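Long-range contact in uric acid degradation bifunctional protein TTL (Arabidopsis thaliana, PDB 2Q37), which hydrolyses 5-hydroxyisourate and then decarboxylates the product OHCU stereoselectively to (S)-allantoin, the last two steps of uric acid degradation, the decarboxylation belonging to the N-terminal domain present here: residues Phe127-Ile132 with Val157-Ala162. Residues are numbered along the deposited sequence; the frame is centred on the assembly and turned at random.
With 3AL (1-[(4S)-2,5-dioxoimidazolidin-4-yl]urea), chain B.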
loop_
_atom_site.group_PDB
_atom_site.type_symbol
_atom_site.label_atom_id
_atom_site.label_comp_id
_atom_site.label_asym_id
_atom_site.label_seq_id
_atom_site.Cartn_x
_atom_site.Cartn_y
_atom_site.Cartn_z
ATOM N N PHE A 127 -6.095 -2.062 -9.371
ATOM C CA PHE A 127 -5.053 -1.831 -8.372
ATOM C C PHE A 127 -5.069 -0.543 -7.563
ATOM O O PHE A 127 -4.460 -0.476 -6.500
ATOM C CB PHE A 127 -3.684 -2.044 -9.032
ATOM C CG PHE A 127 -3.470 -3.452 -9.509
ATOM C CD1 PHE A 127 -3.152 -4.469 -8.607
ATOM C CD2 PHE A 127 -3.646 -3.785 -10.850
ATOM C CE1 PHE A 127 -3.014 -5.804 -9.036
ATOM C CE2 PHE A 127 -3.511 -5.119 -11.289
ATOM C CZ PHE A 127 -3.195 -6.130 -10.381
ATOM N N GLY A 128 -5.752 0.482 -8.043
ATOM C CA GLY A 128 -5.806 1.716 -7.274
ATOM C C GLY A 128 -4.768 2.762 -7.624
ATOM O O GLY A 128 -4.807 3.866 -7.101
ATOM N N PHE A 129 -3.811 2.409 -8.468
ATOM C CA PHE A 129 -2.795 3.354 -8.922
ATOM C C PHE A 129 -2.554 2.981 -10.379
ATOM O O PHE A 129 -2.971 1.899 -10.815
ATOM C CB PHE A 129 -1.518 3.247 -8.074
ATOM C CG PHE A 129 -1.099 1.836 -7.767
ATOM C CD1 PHE A 129 -0.416 1.062 -8.724
ATOM C CD2 PHE A 129 -1.390 1.264 -6.518
ATOM C CE1 PHE A 129 -0.029 -0.260 -8.441
ATOM C CE2 PHE A 129 -1.007 -0.066 -6.220
ATOM C CZ PHE A 129 -0.327 -0.830 -7.182
ATOM N N ILE A 130 -1.918 3.858 -11.146
ATOM C CA ILE A 130 -1.681 3.556 -12.557
ATOM C C ILE A 130 -0.583 2.511 -12.760
ATOM O O ILE A 130 0.158 2.176 -11.837
ATOM C CB ILE A 130 -1.300 4.836 -13.372
ATOM C CG1 ILE A 130 -0.016 5.449 -12.828
ATOM C CG2 ILE A 130 -2.406 5.864 -13.278
ATOM C CD1 ILE A 130 0.572 6.478 -13.763
ATOM N N PHE A 131 -0.496 1.991 -13.980
ATOM C CA PHE A 131 0.514 1.004 -14.333
ATOM C C PHE A 131 1.902 1.695 -14.411
ATOM O O PHE A 131 2.114 2.602 -15.227
ATOM C CB PHE A 131 0.138 0.373 -15.674
ATOM C CG PHE A 131 1.170 -0.573 -16.209
ATOM C CD1 PHE A 131 1.449 -1.771 -15.548
ATOM C CD2 PHE A 131 1.860 -0.279 -17.390
ATOM C CE1 PHE A 131 2.409 -2.670 -16.070
ATOM C CE2 PHE A 131 2.819 -1.171 -17.917
ATOM C CZ PHE A 131 3.091 -2.365 -17.256
ATOM N N ILE A 132 2.830 1.263 -13.560
ATOM C CA ILE A 132 4.185 1.831 -13.491
ATOM C C ILE A 132 5.233 0.848 -14.009
ATOM O O ILE A 132 5.302 -0.299 -13.576
ATOM C CB ILE A 132 4.572 2.197 -12.041
ATOM C CG1 ILE A 132 3.513 3.133 -11.438
ATOM C CG2 ILE A 132 5.957 2.879 -12.015
ATOM C CD1 ILE A 132 3.413 4.491 -12.144
ATOM N N VAL A 157 1.222 -7.498 -4.492
ATOM C CA VAL A 157 2.423 -7.763 -5.283
ATOM C C VAL A 157 2.604 -6.711 -6.367
ATOM O O VAL A 157 3.738 -6.326 -6.678
ATOM C CB VAL A 157 2.426 -9.178 -5.954
ATOM C CG1 VAL A 157 2.343 -10.269 -4.895
ATOM C CG2 VAL A 157 1.299 -9.295 -6.917
ATOM N N GLU A 158 1.507 -6.247 -6.954
ATOM C CA GLU A 158 1.642 -5.201 -7.947
ATOM C C GLU A 158 2.257 -3.957 -7.287
ATOM O O GLU A 158 3.000 -3.214 -7.918
ATOM C CB GLU A 158 0.290 -4.850 -8.585
ATOM C CG GLU A 158 0.082 -5.559 -9.910
ATOM C CD GLU A 158 1.307 -5.471 -10.810
ATOM O OE1 GLU A 158 1.588 -4.390 -11.385
ATOM O OE2 GLU A 158 2.011 -6.492 -10.924
ATOM N N LEU A 159 1.955 -3.753 -6.011
ATOM C CA LEU A 159 2.476 -2.616 -5.276
ATOM C C LEU A 159 4.000 -2.734 -5.098
ATOM O O LEU A 159 4.688 -1.720 -5.014
ATOM C CB LEU A 159 1.777 -2.539 -3.922
ATOM C CG LEU A 159 1.861 -1.310 -3.015
ATOM C CD1 LEU A 159 2.796 -1.607 -1.906
ATOM C CD2 LEU A 159 2.279 -0.048 -3.801
ATOM N N GLU A 160 4.534 -3.955 -5.050
ATOM C CA GLU A 160 5.977 -4.109 -4.879
ATOM C C GLU A 160 6.710 -3.893 -6.183
ATOM O O GLU A 160 7.767 -3.273 -6.211
ATOM C CB GLU A 160 6.345 -5.494 -4.369
ATOM C CG GLU A 160 6.279 -5.651 -2.879
ATOM C CD GLU A 160 7.144 -6.810 -2.410
ATOM O OE1 GLU A 160 7.076 -7.886 -3.058
ATOM O OE2 GLU A 160 7.885 -6.634 -1.405
ATOM N N ILE A 161 6.141 -4.441 -7.248
ATOM C CA ILE A 161 6.697 -4.330 -8.576
ATOM C C ILE A 161 6.707 -2.853 -9.009
ATOM O O ILE A 161 7.703 -2.359 -9.526
ATOM C CB ILE A 161 5.872 -5.191 -9.576
ATOM C CG1 ILE A 161 6.004 -6.676 -9.212
ATOM C CG2 ILE A 161 6.354 -4.955 -11.004
ATOM C CD1 ILE A 161 5.114 -7.607 -10.051
ATOM N N ALA A 162 5.607 -2.148 -8.785
ATOM C CA ALA A 162 5.554 -0.744 -9.142
ATOM C C ALA A 162 6.625 0.029 -8.371
ATOM O O ALA A 162 7.263 0.933 -8.929
ATOM C CB ALA A 162 4.179 -0.169 -8.841
HETATM C C4 3AL B . 6.645 6.302 -16.153
HETATM C C5 3AL B . 7.214 7.560 -16.582
HETATM O O5 3AL B . 6.858 8.709 -16.537
HETATM N N7 3AL B . 8.471 7.333 -17.177
HETATM C C8 3AL B . 8.666 5.961 -17.129
HETATM O O8 3AL B . 9.674 5.423 -17.568
HETATM N N9 3AL B . 7.589 5.311 -16.529
HETATM N N3 3AL B . 5.285 6.130 -16.661
HETATM C C2 3AL B . 4.593 4.886 -16.260
HETATM N N1 3AL B . 3.463 4.761 -16.669
HETATM O O2 3AL B . 5.223 4.015 -15.495
#
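Glu-158 lays the aliphatic part of its side chain over one face of the Phe-127 ring. Its CB lies 3.5 Å from Phe-127 CD1, at the rim. CG follows in a CH-pi contact, 3.5 Å from the centroid of the Phe-127 ring and 24° off the normal. The chain then bends at chi2 (-46°), and the carboxylate stands 63° to that ring; its OE1 is hydrogen-bonded to Tyr-123 OH and salt-bridged to Arg-150 NE. Glutamate suits the place because its methylenes pack like a hydrocarbon while its buried charge is matched at the tip. Replacing Phe-127 by an alanine removes the ring, and CB and CG of Glu-158 would probably lose the surface they lie on, opening a gap. Gly-128, the first residue past helix 110-127, has positive phi; a CB there would press on Phe-127 O, which glycine avoids. Phe-129 then points at helix 155-178. Its long ring spans from loop to helix: Phe-129 CZ comes 3.8 Å from Leu-159 CA, and CE1 lies 4.2 Å from Ala-162 CB. Ile-132 CB meets Ala-162 CB at 4.0 Å, where alanine's single methyl leaves room for the loop to come near. The same loop reaches the active site: Phe-131 O accepts a hydrogen bond from N1 of the bound (S)-allantoin (2.9 Å), and Ile-132 touches the proton donor His-78. In this all-helical OHCU decarboxylase domain, the contact packs the loop between helices 110-127 and 140-150 against helix 155-178, with helix 68-76 touching Phe-129, Leu-159 and Ala-162, and Ile-156 of the second subunit packing on Leu-159.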